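Local coordinates for protein glucosamine 6-phosphate N-acetyltransferase (Arabidopsis thaliana, PDB 3T90) that transfers the acetyl group of acetyl-CoA to glucosamine 6-phosphate, a step in the biosynthesis of UDP-N-acetylglucosamine, and works as a homodimer, at residues D38-F41 with E42-R45; I56-E59 with T60-K63; V89-S93 with R94-K98; D123-V126 with E127-V130. All blocks are in the same frame, centred on the assembly; numbering follows the deposited sequence.

In the fold
The four contacts follow one another along a single GNAT-type domain. Interaction 1 lies on helix 34-45; the chain then enters strand 51-58, whose hairpin turn is interaction 2. Interactions 3 and 4 come at the ends of strands 82-91 and 119-124, neighbours in the same mixed sheet, and lead toward helices 100-114 and 129-133. Interactions 2 and 3 have centres 13 Å apart and touch through E58 CG and F95 CZ at 3.6 Å. Interactions 1 and 4 are 30 Å apart between centres, on opposite sides of the chain's centre, yet both help to hold the dimer partner. Interactions 3 and 4 mark the cofactor side, including or adjoining positions assigned to acetyl-CoA by similarity.

Interaction 1: D38-F41 with E42-R45; sequences DRRF and EEIR
D38 to R45 form regular alpha-helix, with i to i+4 backbone bonds running from E42 N to D38 O (3.0 Å) through to R45 N to F41 O (2.8 Å). On one flank, R40 takes E43 side-on: NE lies 2.8 Å from E43 OE1 and NH2 lies 3.1 Å from the same oxygen. Both nitrogens reach it from one face of the carboxylate, and the oxygen lies in the guanidinium plane. Bends at chi2 and chi3 (both 46°) fold the arginine back for this grip. R39 NH1, 3.3 Å from E43 OE1, adds charge attraction alone, because the oxygen stands over the guanidinium face; R39 NE pairs with E36. Water 1 donates to E43 OE2 and accepts from R39 NH1, completing the network. On another flank the ring edge of F41 meets the guanidinium face of R45, CE2 standing 3.6 Å above its centre with the planes 86° apart. The helix rests on strand 51-58 through I44, which touches H51 and I53, while F41 packs on L10 and I12. F76 of the second subunit touches F41 and I44, and R40 NH1 bonds K75 O there.

Interaction 2: I56-E59 with T60-K63; sequences IEEE and TSGK
E58 meets T60 and S61 because its chain leaves with CG anti to the backbone N (chi1 -166°) and then bends at chi2 (-78°), swinging the carboxylate back over the turn that follows. The two hydroxyls are set to donate to it: in both T60 (chi1 74°) and S61 the oxygen sits between the backbone N and the carbonyl carbon. Each carboxylate oxygen then collects an N-H and an O-H from one residue. OE1 of E58 accepts from S61 N at 2.9 Å on its syn side and from S61 OG at 2.7 Å on its anti side, both from the same face of the carboxylate. E58 OE2 takes T60 OG1 at 2.9 Å on the syn side, while T60 N, also at 2.9 Å from it, comes from above the plane. With T4 N as a further donor to OE2, the buried carboxylate has five donors, which fix its rotation and probably offset much of the cost of burying its charge. A leucine in place of E58 would probably leave the amides of T60 and S61 without their acceptor and let the turn become more mobile. The backbone closes beneath this cluster: E58 N donates to K63 O at 2.9 Å, whereas E58 O receives only weak bonds from G62 N (2.7 Å) and K63 N (3.4 Å). Helical torsions at E59, T60 and S61 followed by positive phi at G62 turn the chain. G62 and K63 together facing E58 define a G1 beta bulge, here in the hairpin joining antiparallel strands 51-58 and 63-74.

Interaction 3: V89-S93 with R94-K98; sequences VVVDS and RFRGK
D92 and F95 form the tight, buried part of this turn. F95 N bonds D92 O at 2.8 Å, and D92 CB meets the F95 ring at its edge (CB to CD2, 3.9 Å). Behind them, D92 touches L22, while F95 packs on A65 and stacks edge-to-face with F5. From F95 to K98 the chain makes a type II turn with G97 at positive phi. G97 to K102 are acetyl-CoA positions by similarity, and R96 to G101 (RGKQLG) is consistent with the GNAT Q/R-x-x-G-x-G/A signature, with Q99 in place of its first glycine; G97 N bonds weakly to a sulfonate oxygen of a bound buffer molecule. Both arginine guanidiniums lie on the solvent side. That of R96 is well directed, NE and NH2 each 2.8 Å from V91 O, which lies in the guanidinium plane; its chain, extended from CG to NE, lays the flat group with S93 CA 3.6 Å above one face. R94 is held less directionally: D92 OD2 sits 3.0 Å over the centre of its guanidinium face, planes 74° apart, a salt bridge of charge alone. D92 OD1 accepts R94 N at 3.2 Å, and water 2 donates to D92 OD1 and accepts a weak bond from R94 NH1. With alanine in place of D92, the amide of R94 would probably lose its acceptor, Q25 NE2 a partner, and the exposed guanidinium would be freer to turn.

Interaction 4: D123-V126 with E127-V130; sequences DCSV and ENKV
S125 OG stands over one face of the N128 side-chain amide, 3.0 Å from ND2, so ND2 has no N-H directed at it and the pair is not a hydrogen bond. The carboxylate of E127 is met differently: S125 CB comes to E127 OE1 at 3.5 Å and lies close to the carboxylate plane. CG of E127 starts anti to its own carbonyl carbon (chi1 -70°), and a bend at chi2 (87°) turns the acid back beside S125 CB. Directed bonds come from the backbone. N128 N donates to S125 O at 3.0 Å and, weakly, to S125 OG at 3.3 Å; K129 N then donates to V126 O at 3.2 Å. Two successive i to i+3 bonds carry the chain tightly from the end of strand 119-124 into helix 129-133. In the GNAT fold this strand-to-helix passage adjoins the acetyl-CoA site, and the helix here bears Y132 and E133, acetyl-CoA positions by similarity. Beneath the turn, C124 supplies the apolar part: its CB lies 4.1 Å from N128 CB. On the strand side, D123 and C124 pair antiparallel with a strand of the second subunit, continuing the sheet across the dimer, and V126 and K129 pack on I142 of that subunit.

Interaction 1: D38-F41 with E42-R45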
ATOM      1  N   ASP A  38       9.090 -18.981   7.718  1.00  7.89           N
ATOM      2  CA  ASP A  38       9.056 -18.555   9.124  1.00  8.18           C
ATOM      3  C   ASP A  38       9.679 -17.210   9.298  1.00  9.13           C
ATOM      4  O   ASP A  38       9.185 -16.421  10.154  1.00  9.99           O
ATOM      5  CB  ASP A  38       9.823 -19.569   9.999  1.00  7.93           C
ATOM      6  CG  ASP A  38       9.093 -20.837  10.150  1.00 13.00           C
ATOM      7  OD1 ASP A  38       7.900 -21.007   9.839  1.00 12.82           O
ATOM      8  OD2 ASP A  38       9.716 -21.763  10.678  1.00 15.22           O
ATOM      9  N   ARG A  39      10.735 -16.906   8.511  1.00  8.57           N
ATOM     10  CA  ARG A  39      11.416 -15.622   8.638  1.00  8.03           C
ATOM     11  C   ARG A  39      10.394 -14.551   8.303  1.00  9.18           C
ATOM     12  O   ARG A  39      10.295 -13.549   9.049  1.00  9.69           O
ATOM     13  CB  ARG A  39      12.577 -15.561   7.644  1.00  8.45           C
ATOM     14  CG  ARG A  39      13.442 -14.346   7.840  1.00 12.43           C
ATOM     15  CD  ARG A  39      14.604 -14.232   6.866  1.00 14.04           C
ATOM     16  NE  ARG A  39      14.090 -14.062   5.503  1.00 27.26           N
ATOM     17  CZ  ARG A  39      13.827 -12.883   4.960  1.00 32.75           C
ATOM     18  NH1 ARG A  39      14.128 -11.783   5.635  1.00 35.43           N
ATOM     19  NH2 ARG A  39      13.288 -12.805   3.742  1.00 34.63           N
ATOM     20  N   ARG A  40       9.696 -14.699   7.171  1.00  9.53           N
ATOM     21  CA  ARG A  40       8.822 -13.631   6.694  1.00  9.07           C
ATOM     22  C   ARG A  40       7.558 -13.586   7.541  1.00 10.76           C
ATOM     23  O   ARG A  40       7.042 -12.500   7.828  1.00 10.30           O
ATOM     24  CB  ARG A  40       8.533 -13.931   5.199  1.00  9.43           C
ATOM     25  CG  ARG A  40       7.484 -12.909   4.489  1.00  8.74           C
ATOM     26  CD  ARG A  40       7.744 -11.427   4.772  1.00  6.84           C
ATOM     27  NE  ARG A  40       9.150 -11.062   4.616  1.00 10.52           N
ATOM     28  CZ  ARG A  40       9.637 -10.589   3.489  1.00  9.14           C
ATOM     29  NH1 ARG A  40       8.893 -10.513   2.348  1.00  9.17           N
ATOM     30  NH2 ARG A  40      10.864 -10.116   3.504  1.00 10.75           N
ATOM     31  N   PHE A  41       7.070 -14.739   8.045  1.00  7.94           N
ATOM     32  CA  PHE A  41       5.937 -14.727   8.999  1.00  8.06           C
ATOM     33  C   PHE A  41       6.287 -13.903  10.217  1.00  9.73           C
ATOM     34  O   PHE A  41       5.490 -13.052  10.643  1.00 12.39           O
ATOM     35  CB  PHE A  41       5.622 -16.199   9.410  1.00  9.84           C
ATOM     36  CG  PHE A  41       4.447 -16.295  10.380  1.00 10.40           C
ATOM     37  CD1 PHE A  41       3.144 -16.465   9.879  1.00  9.93           C
ATOM     38  CD2 PHE A  41       4.585 -16.146  11.749  1.00 13.67           C
ATOM     39  CE1 PHE A  41       2.065 -16.451  10.685  1.00 10.19           C
ATOM     40  CE2 PHE A  41       3.452 -16.180  12.610  1.00 13.52           C
ATOM     41  CZ  PHE A  41       2.198 -16.326  12.050  1.00 14.10           C
ATOM     42  N   GLU A  42       7.498 -14.062  10.771  1.00 10.14           N
ATOM     43  CA  GLU A  42       7.769 -13.286  11.974  0.58 10.88           C
ATOM     44  C   GLU A  42       7.989 -11.810  11.659  1.00 11.78           C
ATOM     45  O   GLU A  42       7.589 -10.942  12.546  1.00 13.25           O
ATOM     46  CB  GLU A  42       8.911 -13.924  12.781  0.58 11.84           C
ATOM     47  CG  GLU A  42       8.542 -15.282  13.358  0.58 16.71           C
ATOM     48  CD  GLU A  42       7.478 -15.250  14.462  0.58 17.35           C
ATOM     49  OE1 GLU A  42       7.287 -14.210  15.125  0.58 23.44           O
ATOM     50  OE2 GLU A  42       6.861 -16.277  14.689  0.58 19.74           O
ATOM     51  N   GLU A  43       8.534 -11.473  10.490  1.00 11.96           N
ATOM     52  CA  GLU A  43       8.716 -10.055  10.108  1.00 12.65           C
ATOM     53  C   GLU A  43       7.381  -9.401   9.943  1.00 14.77           C
ATOM     54  O   GLU A  43       7.269  -8.247  10.350  1.00 18.57           O
ATOM     55  CB  GLU A  43       9.369  -9.862   8.778  1.00 12.03           C
ATOM     56  CG  GLU A  43      10.847 -10.227   8.800  1.00 14.98           C
ATOM     57  CD  GLU A  43      11.489  -9.989   7.464  1.00 22.12           C
ATOM     58  OE1 GLU A  43      11.134 -10.648   6.503  1.00 20.40           O
ATOM     59  OE2 GLU A  43      12.396  -9.140   7.360  1.00 27.24           O
ATOM     60  N   ILE A  44       6.359 -10.094   9.417  1.00 13.54           N
ATOM     61  CA  ILE A  44       5.017  -9.509   9.290  1.00 13.68           C
ATOM     62  C   ILE A  44       4.332  -9.472  10.628  1.00 14.35           C
ATOM     63  O   ILE A  44       3.685  -8.452  10.968  1.00 14.51           O
ATOM     64  CB  ILE A  44       4.213 -10.279   8.213  1.00 11.79           C
ATOM     65  CG1 ILE A  44       4.769  -9.934   6.818  1.00 11.06           C
ATOM     66  CG2 ILE A  44       2.656  -9.870   8.295  1.00 11.40           C
ATOM     67  CD1 ILE A  44       4.207 -10.866   5.706  1.00 13.60           C
ATOM     68  N   ARG A  45       4.502 -10.512  11.465  1.00 15.36           N
ATOM     69  CA  ARG A  45       3.863 -10.559  12.797  1.00 16.69           C
ATOM     70  C   ARG A  45       4.354  -9.349  13.632  1.00 18.55           C
ATOM     71  O   ARG A  45       3.594  -8.845  14.517  1.00 19.11           O
ATOM     72  CB  ARG A  45       4.299 -11.843  13.568  1.00 18.03           C
ATOM     73  CG  ARG A  45       3.848 -11.821  15.072  1.00 22.55           C
ATOM     74  CD  ARG A  45       4.418 -13.030  15.914  1.00 30.50           C
ATOM     75  NE  ARG A  45       3.391 -14.065  16.118  1.00 40.42           N
ATOM     76  CZ  ARG A  45       3.618 -15.388  16.151  1.00 43.69           C
ATOM     77  NH1 ARG A  45       4.859 -15.890  16.014  1.00 41.70           N
ATOM     78  NH2 ARG A  45       2.583 -16.228  16.301  1.00 44.56           N
TER
HETATM   79  O   HOH W   1      13.452  -8.913   4.948  1.00 33.90           O

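Interaction 2: I56-E59 with T60-K63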
ATOM      1  N   ILE A  56      -8.889 -18.545   5.040  1.00 10.74           N
ATOM      2  CA  ILE A  56     -10.008 -19.408   5.278  1.00 10.96           C
ATOM      3  C   ILE A  56      -9.514 -20.809   5.000  1.00 10.84           C
ATOM      4  O   ILE A  56      -9.074 -21.103   3.872  1.00 10.20           O
ATOM      5  CB  ILE A  56     -11.201 -19.102   4.387  1.00 11.08           C
ATOM      6  CG1 ILE A  56     -11.648 -17.699   4.650  1.00 12.91           C
ATOM      7  CG2 ILE A  56     -12.346 -20.142   4.598  1.00 13.46           C
ATOM      8  CD1 ILE A  56     -12.860 -17.236   3.702  1.00 13.51           C
ATOM      9  N   GLU A  57      -9.649 -21.702   6.008  1.00 12.59           N
ATOM     10  CA  GLU A  57      -9.285 -23.083   5.854  1.00 14.74           C
ATOM     11  C   GLU A  57     -10.505 -23.910   5.531  1.00 13.17           C
ATOM     12  O   GLU A  57     -11.534 -23.709   6.186  1.00 16.04           O
ATOM     13  CB  GLU A  57      -8.596 -23.617   7.144  1.00 13.62           C
ATOM     14  CG  GLU A  57      -8.109 -25.050   7.009  1.00 17.12           C
ATOM     15  CD  GLU A  57      -7.404 -25.605   8.265  1.00 21.59           C
ATOM     16  OE1 GLU A  57      -6.732 -24.862   8.989  1.00 19.35           O
ATOM     17  OE2 GLU A  57      -7.525 -26.853   8.522  1.00 28.24           O
ATOM     18  N   GLU A  58     -10.364 -24.803   4.552  1.00 14.41           N
ATOM     19  CA  GLU A  58     -11.467 -25.815   4.342  1.00 16.73           C
ATOM     20  C   GLU A  58     -11.042 -27.025   5.196  1.00 17.45           C
ATOM     21  O   GLU A  58      -9.982 -27.645   5.022  1.00 17.16           O
ATOM     22  CB  GLU A  58     -11.616 -26.151   2.873  1.00 16.83           C
ATOM     23  CG  GLU A  58     -12.934 -26.899   2.578  1.00 17.58           C
ATOM     24  CD  GLU A  58     -12.825 -28.389   2.982  1.00 20.09           C
ATOM     25  OE1 GLU A  58     -11.852 -29.058   2.535  1.00 21.71           O
ATOM     26  OE2 GLU A  58     -13.735 -28.795   3.774  1.00 23.78           O
ATOM     27  N   GLU A  59     -11.967 -27.352   6.079  1.00 22.16           N
ATOM     28  CA  GLU A  59     -11.730 -28.276   7.181  1.00 23.93           C
ATOM     29  C   GLU A  59     -11.485 -29.726   6.766  1.00 23.77           C
ATOM     30  O   GLU A  59     -10.588 -30.359   7.296  1.00 22.08           O
ATOM     31  CB  GLU A  59     -12.904 -28.166   8.159  1.00 26.00           C
ATOM     32  CG  GLU A  59     -12.875 -26.889   8.990  1.00 30.63           C
ATOM     33  CD  GLU A  59     -13.711 -27.028  10.255  1.00 41.30           C
ATOM     34  OE1 GLU A  59     -13.551 -28.068  10.956  1.00 43.82           O
ATOM     35  OE2 GLU A  59     -14.530 -26.114  10.545  1.00 44.36           O
ATOM     36  N   THR A  60     -12.261 -30.236   5.808  1.00 24.56           N
ATOM     37  CA  THR A  60     -12.129 -31.625   5.416  1.00 25.80           C
ATOM     38  C   THR A  60     -10.783 -31.935   4.803  1.00 25.60           C
ATOM     39  O   THR A  60     -10.173 -32.977   5.124  1.00 27.35           O
ATOM     40  CB  THR A  60     -13.381 -32.160   4.589  1.00 26.18           C
ATOM     41  OG1 THR A  60     -13.355 -31.622   3.256  1.00 31.55           O
ATOM     42  CG2 THR A  60     -14.687 -31.766   5.237  1.00 26.03           C
ATOM     43  N   SER A  61     -10.281 -31.046   3.929  1.00 21.61           N
ATOM     44  CA  SER A  61      -9.020 -31.180   3.281  1.00 21.37           C
ATOM     45  C   SER A  61      -7.905 -30.659   4.195  1.00 21.05           C
ATOM     46  O   SER A  61      -6.787 -31.085   4.128  1.00 21.18           O
ATOM     47  CB  SER A  61      -9.038 -30.422   1.943  1.00 22.58           C
ATOM     48  OG  SER A  61      -9.130 -29.030   2.195  1.00 21.68           O
ATOM     49  N   GLY A  62      -8.253 -29.756   5.107  1.00 19.98           N
ATOM     50  CA  GLY A  62      -7.229 -29.076   5.913  1.00 19.98           C
ATOM     51  C   GLY A  62      -6.246 -28.202   5.105  1.00 19.76           C
ATOM     52  O   GLY A  62      -5.080 -28.091   5.482  1.00 21.35           O
ATOM     53  N   LYS A  63      -6.709 -27.641   3.981  1.00 17.59           N
ATOM     54  CA  LYS A  63      -5.887 -26.740   3.150  1.00 15.94           C
ATOM     55  C   LYS A  63      -6.516 -25.349   3.206  1.00 13.68           C
ATOM     56  O   LYS A  63      -7.728 -25.172   3.445  1.00 13.63           O
ATOM     57  CB  LYS A  63      -5.823 -27.210   1.698  1.00 17.21           C
ATOM     58  CG  LYS A  63      -5.150 -28.597   1.453  1.00 25.11           C
ATOM     59  CD  LYS A  63      -3.651 -28.570   1.686  1.00 31.96           C
ATOM     60  CE  LYS A  63      -3.087 -29.996   1.983  1.00 37.73           C
ATOM     61  NZ  LYS A  63      -1.697 -29.858   2.547  1.00 38.70           N
TER

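Interaction 3: V89-S93 with R94-K98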
ATOM      1  N   VAL A  89      -5.250 -10.990  -2.425  1.00  8.38           N
ATOM      2  CA  VAL A  89      -6.572 -11.687  -2.320  1.00  8.23           C
ATOM      3  C   VAL A  89      -6.705 -12.780  -3.372  1.00  8.08           C
ATOM      4  O   VAL A  89      -6.551 -12.545  -4.552  1.00 10.90           O
ATOM      5  CB  VAL A  89      -7.684 -10.667  -2.471  1.00  8.38           C
ATOM      6  CG1 VAL A  89      -9.042 -11.421  -2.382  1.00 10.48           C
ATOM      7  CG2 VAL A  89      -7.647  -9.564  -1.340  1.00 11.50           C
ATOM      8  N   VAL A  90      -6.911 -14.029  -2.912  1.00  8.29           N
ATOM      9  CA  VAL A  90      -7.005 -15.145  -3.897  1.00 10.11           C
ATOM     10  C   VAL A  90      -7.865 -16.231  -3.273  1.00 10.05           C
ATOM     11  O   VAL A  90      -7.832 -16.464  -2.069  1.00  8.42           O
ATOM     12  CB  VAL A  90      -5.591 -15.630  -4.360  1.00 12.51           C
ATOM     13  CG1 VAL A  90      -4.843 -16.082  -3.302  1.00 16.36           C
ATOM     14  CG2 VAL A  90      -5.710 -16.774  -5.389  1.00 16.17           C
ATOM     15  N   VAL A  91      -8.751 -16.786  -4.103  1.00 10.60           N
ATOM     16  CA  VAL A  91      -9.589 -17.931  -3.731  1.00 10.18           C
ATOM     17  C   VAL A  91      -9.194 -19.097  -4.593  1.00 10.23           C
ATOM     18  O   VAL A  91      -9.053 -18.943  -5.816  1.00 12.75           O
ATOM     19  CB  VAL A  91     -11.075 -17.575  -3.918  1.00 10.08           C
ATOM     20  CG1 VAL A  91     -11.983 -18.795  -3.475  1.00 12.90           C
ATOM     21  CG2 VAL A  91     -11.377 -16.419  -3.115  1.00 12.75           C
ATOM     22  N   ASP A  92      -8.998 -20.270  -3.988  1.00 10.53           N
ATOM     23  CA  ASP A  92      -8.702 -21.501  -4.763  1.00 12.37           C
ATOM     24  C   ASP A  92      -9.800 -21.683  -5.839  1.00 14.43           C
ATOM     25  O   ASP A  92     -10.983 -21.569  -5.513  1.00 14.70           O
ATOM     26  CB  ASP A  92      -8.628 -22.673  -3.797  1.00 11.38           C
ATOM     27  CG  ASP A  92      -8.039 -23.918  -4.438  1.00 16.65           C
ATOM     28  OD1 ASP A  92      -8.173 -24.187  -5.639  1.00 18.10           O
ATOM     29  OD2 ASP A  92      -7.497 -24.704  -3.665  1.00 23.76           O
ATOM     30  N   SER A  93      -9.365 -21.977  -7.054  1.00 15.26           N
ATOM     31  CA  SER A  93     -10.273 -22.127  -8.197  0.79 18.08           C
ATOM     32  C   SER A  93     -11.339 -23.210  -7.884  1.00 18.97           C
ATOM     33  O   SER A  93     -12.506 -23.056  -8.310  1.00 21.69           O
ATOM     34  CB  SER A  93      -9.482 -22.433  -9.479  0.79 18.44           C
ATOM     35  OG  SER A  93      -8.689 -23.599  -9.305  0.79 21.84           O
ATOM     36  N   ARG A  94     -10.968 -24.229  -7.119  1.00 20.88           N
ATOM     37  CA  ARG A  94     -11.932 -25.283  -6.714  1.00 23.85           C
ATOM     38  C   ARG A  94     -13.113 -24.700  -5.936  1.00 24.01           C
ATOM     39  O   ARG A  94     -14.223 -25.281  -5.885  1.00 25.22           O
ATOM     40  CB  ARG A  94     -11.315 -26.301  -5.739  1.00 25.62           C
ATOM     41  CG  ARG A  94      -9.983 -26.946  -6.013  1.00 33.75           C
ATOM     42  CD  ARG A  94      -9.808 -28.241  -5.154  1.00 43.85           C
ATOM     43  NE  ARG A  94      -9.050 -28.102  -3.898  1.00 49.76           N
ATOM     44  CZ  ARG A  94      -7.733 -27.836  -3.807  1.00 54.49           C
ATOM     45  NH1 ARG A  94      -6.998 -27.608  -4.905  1.00 53.28           N
ATOM     46  NH2 ARG A  94      -7.143 -27.764  -2.601  1.00 56.19           N
ATOM     47  N   PHE A  95     -12.881 -23.620  -5.212  1.00 20.22           N
ATOM     48  CA  PHE A  95     -13.855 -23.122  -4.261  1.00 21.67           C
ATOM     49  C   PHE A  95     -14.425 -21.807  -4.717  1.00 21.81           C
ATOM     50  O   PHE A  95     -14.892 -21.031  -3.901  1.00 21.91           O
ATOM     51  CB  PHE A  95     -13.232 -22.966  -2.840  1.00 21.09           C
ATOM     52  CG  PHE A  95     -12.787 -24.287  -2.178  1.00 23.04           C
ATOM     53  CD1 PHE A  95     -13.735 -25.274  -1.814  1.00 25.47           C
ATOM     54  CD2 PHE A  95     -11.434 -24.527  -1.863  1.00 24.10           C
ATOM     55  CE1 PHE A  95     -13.336 -26.442  -1.237  1.00 27.65           C
ATOM     56  CE2 PHE A  95     -11.045 -25.711  -1.249  1.00 27.30           C
ATOM     57  CZ  PHE A  95     -12.019 -26.678  -0.934  1.00 28.60           C
ATOM     58  N   ARG A  96     -14.355 -21.500  -6.008  1.00 22.53           N
ATOM     59  CA  ARG A  96     -14.931 -20.236  -6.477  1.00 25.32           C
ATOM     60  C   ARG A  96     -16.472 -20.370  -6.481  1.00 25.74           C
ATOM     61  O   ARG A  96     -16.968 -21.486  -6.499  1.00 26.66           O
ATOM     62  CB  ARG A  96     -14.259 -19.751  -7.773  1.00 27.53           C
ATOM     63  CG  ARG A  96     -12.725 -19.488  -7.506  1.00 31.25           C
ATOM     64  CD  ARG A  96     -12.021 -18.503  -8.427  1.00 32.94           C
ATOM     65  NE  ARG A  96     -10.610 -18.562  -8.099  1.00 34.82           N
ATOM     66  CZ  ARG A  96      -9.572 -18.542  -8.949  1.00 36.39           C
ATOM     67  NH1 ARG A  96      -9.794 -18.470 -10.272  1.00 37.96           N
ATOM     68  NH2 ARG A  96      -8.289 -18.620  -8.457  1.00 32.07           N
ATOM     69  N   GLY A  97     -17.185 -19.276  -6.278  1.00 25.03           N
ATOM     70  CA  GLY A  97     -18.681 -19.389  -6.176  1.00 25.07           C
ATOM     71  C   GLY A  97     -19.214 -19.705  -4.770  1.00 24.67           C
ATOM     72  O   GLY A  97     -20.453 -19.815  -4.565  1.00 25.00           O
ATOM     73  N   LYS A  98     -18.310 -19.891  -3.797  1.00 21.73           N
ATOM     74  CA  LYS A  98     -18.675 -20.192  -2.391  1.00 21.06           C
ATOM     75  C   LYS A  98     -18.633 -18.959  -1.440  1.00 19.98           C
ATOM     76  O   LYS A  98     -18.688 -19.085  -0.206  1.00 22.04           O
ATOM     77  CB  LYS A  98     -17.847 -21.376  -1.933  1.00 22.00           C
ATOM     78  CG  LYS A  98     -18.107 -22.653  -2.833  1.00 24.86           C
ATOM     79  CD  LYS A  98     -18.023 -23.993  -2.051  1.00 31.13           C
ATOM     80  CE  LYS A  98     -18.906 -23.986  -0.786  1.00 34.22           C
ATOM     81  NZ  LYS A  98     -20.316 -24.544  -0.839  1.00 37.54           N
TER
HETATM   82  O   HOH W   2      -6.992 -25.916  -7.191  1.00 38.01           O

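Interaction 4: D123-V126 with E127-V130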
ATOM      1  N   ASP A 123      -6.220  -2.949  -5.531  1.00  8.04           N
ATOM      2  CA  ASP A 123      -6.215  -2.943  -7.019  1.00  9.37           C
ATOM      3  C   ASP A 123      -6.687  -4.285  -7.549  1.00  9.71           C
ATOM      4  O   ASP A 123      -6.461  -5.338  -6.933  1.00 12.06           O
ATOM      5  CB  ASP A 123      -4.810  -2.571  -7.525  1.00  9.05           C
ATOM      6  CG  ASP A 123      -4.289  -1.252  -6.978  1.00 12.49           C
ATOM      7  OD1 ASP A 123      -4.800  -0.201  -7.369  1.00 12.50           O
ATOM      8  OD2 ASP A 123      -3.236  -1.225  -6.297  1.00 19.25           O
ATOM      9  N   CYS A 124      -7.365  -4.210  -8.702  1.00  9.57           N
ATOM     10  CA  CYS A 124      -7.919  -5.425  -9.336  1.00  9.36           C
ATOM     11  C   CYS A 124      -7.978  -5.268 -10.815  1.00 10.92           C
ATOM     12  O   CYS A 124      -7.797  -4.165 -11.339  1.00 11.80           O
ATOM     13  CB  CYS A 124      -9.281  -5.800  -8.749  1.00 11.75           C
ATOM     14  SG  CYS A 124     -10.537  -4.597  -9.100  1.00 11.96           S
ATOM     15  N   SER A 125      -8.262  -6.370 -11.512  1.00 11.55           N
ATOM     16  CA  SER A 125      -8.544  -6.262 -12.936  1.00 10.81           C
ATOM     17  C   SER A 125      -9.840  -5.535 -13.179  1.00 11.07           C
ATOM     18  O   SER A 125     -10.766  -5.544 -12.356  1.00 12.35           O
ATOM     19  CB  SER A 125      -8.599  -7.645 -13.611  1.00 13.62           C
ATOM     20  OG  SER A 125      -9.759  -8.356 -13.054  1.00 16.57           O
ATOM     21  N   VAL A 126      -9.948  -4.939 -14.357  1.00 13.35           N
ATOM     22  CA  VAL A 126     -11.206  -4.383 -14.794  1.00 14.22           C
ATOM     23  C   VAL A 126     -12.329  -5.405 -14.644  1.00 13.79           C
ATOM     24  O   VAL A 126     -13.432  -5.018 -14.168  1.00 17.06           O
ATOM     25  CB  VAL A 126     -11.117  -4.029 -16.256  1.00 15.72           C
ATOM     26  CG1 VAL A 126     -12.471  -3.561 -16.752  1.00 20.33           C
ATOM     27  CG2 VAL A 126      -9.977  -2.989 -16.556  1.00 17.67           C
ATOM     28  N   GLU A 127     -12.081  -6.667 -14.990  1.00 16.31           N
ATOM     29  CA  GLU A 127     -13.147  -7.702 -14.885  1.00 18.02           C
ATOM     30  C   GLU A 127     -13.698  -7.915 -13.485  1.00 17.39           C
ATOM     31  O   GLU A 127     -14.820  -8.378 -13.311  1.00 18.88           O
ATOM     32  CB  GLU A 127     -12.658  -9.038 -15.410  1.00 19.35           C
ATOM     33  CG  GLU A 127     -12.475  -8.995 -16.940  1.00 22.77           C
ATOM     34  CD  GLU A 127     -11.106  -8.500 -17.440  1.00 26.27           C
ATOM     35  OE1 GLU A 127     -10.241  -7.936 -16.684  1.00 22.94           O
ATOM     36  OE2 GLU A 127     -10.876  -8.746 -18.637  1.00 21.48           O
ATOM     37  N   ASN A 128     -12.880  -7.647 -12.475  1.00 14.78           N
ATOM     38  CA  ASN A 128     -13.269  -7.869 -11.067  1.00 14.30           C
ATOM     39  C   ASN A 128     -13.856  -6.619 -10.383  1.00 13.01           C
ATOM     40  O   ASN A 128     -14.168  -6.698  -9.195  1.00 13.60           O
ATOM     41  CB  ASN A 128     -12.062  -8.448 -10.312  1.00 13.87           C
ATOM     42  CG  ASN A 128     -11.751  -9.874 -10.730  1.00 19.36           C
ATOM     43  OD1 ASN A 128     -12.665 -10.700 -10.901  1.00 26.11           O
ATOM     44  ND2 ASN A 128     -10.468 -10.201 -10.841  1.00 20.62           N
ATOM     45  N   LYS A 129     -14.021  -5.484 -11.093  1.00 13.03           N
ATOM     46  CA  LYS A 129     -14.658  -4.296 -10.571  1.00 13.71           C
ATOM     47  C   LYS A 129     -15.997  -4.678  -9.923  1.00 12.91           C
ATOM     48  O   LYS A 129     -16.251  -4.276  -8.794  1.00 13.67           O
ATOM     49  CB  LYS A 129     -14.890  -3.223 -11.650  1.00 13.78           C
ATOM     50  CG  LYS A 129     -15.508  -1.932 -11.124  1.00 16.39           C
ATOM     51  CD  LYS A 129     -15.623  -0.905 -12.308  1.00 21.45           C
ATOM     52  CE  LYS A 129     -17.062  -1.037 -12.825  1.00 28.30           C
ATOM     53  NZ  LYS A 129     -17.515  -0.676 -14.239  1.00 35.01           N
ATOM     54  N   VAL A 130     -16.840  -5.442 -10.639  1.00 14.84           N
ATOM     55  CA  VAL A 130     -18.180  -5.642 -10.126  1.00 15.32           C
ATOM     56  C   VAL A 130     -18.163  -6.470  -8.835  1.00 15.69           C
ATOM     57  O   VAL A 130     -18.975  -6.204  -7.968  1.00 17.31           O
ATOM     58  CB  VAL A 130     -19.098  -6.277 -11.244  1.00 17.41           C
ATOM     59  CG1 VAL A 130     -20.426  -6.658 -10.741  1.00 22.66           C
ATOM     60  CG2 VAL A 130     -19.292  -5.241 -12.395  1.00 19.26           C
TER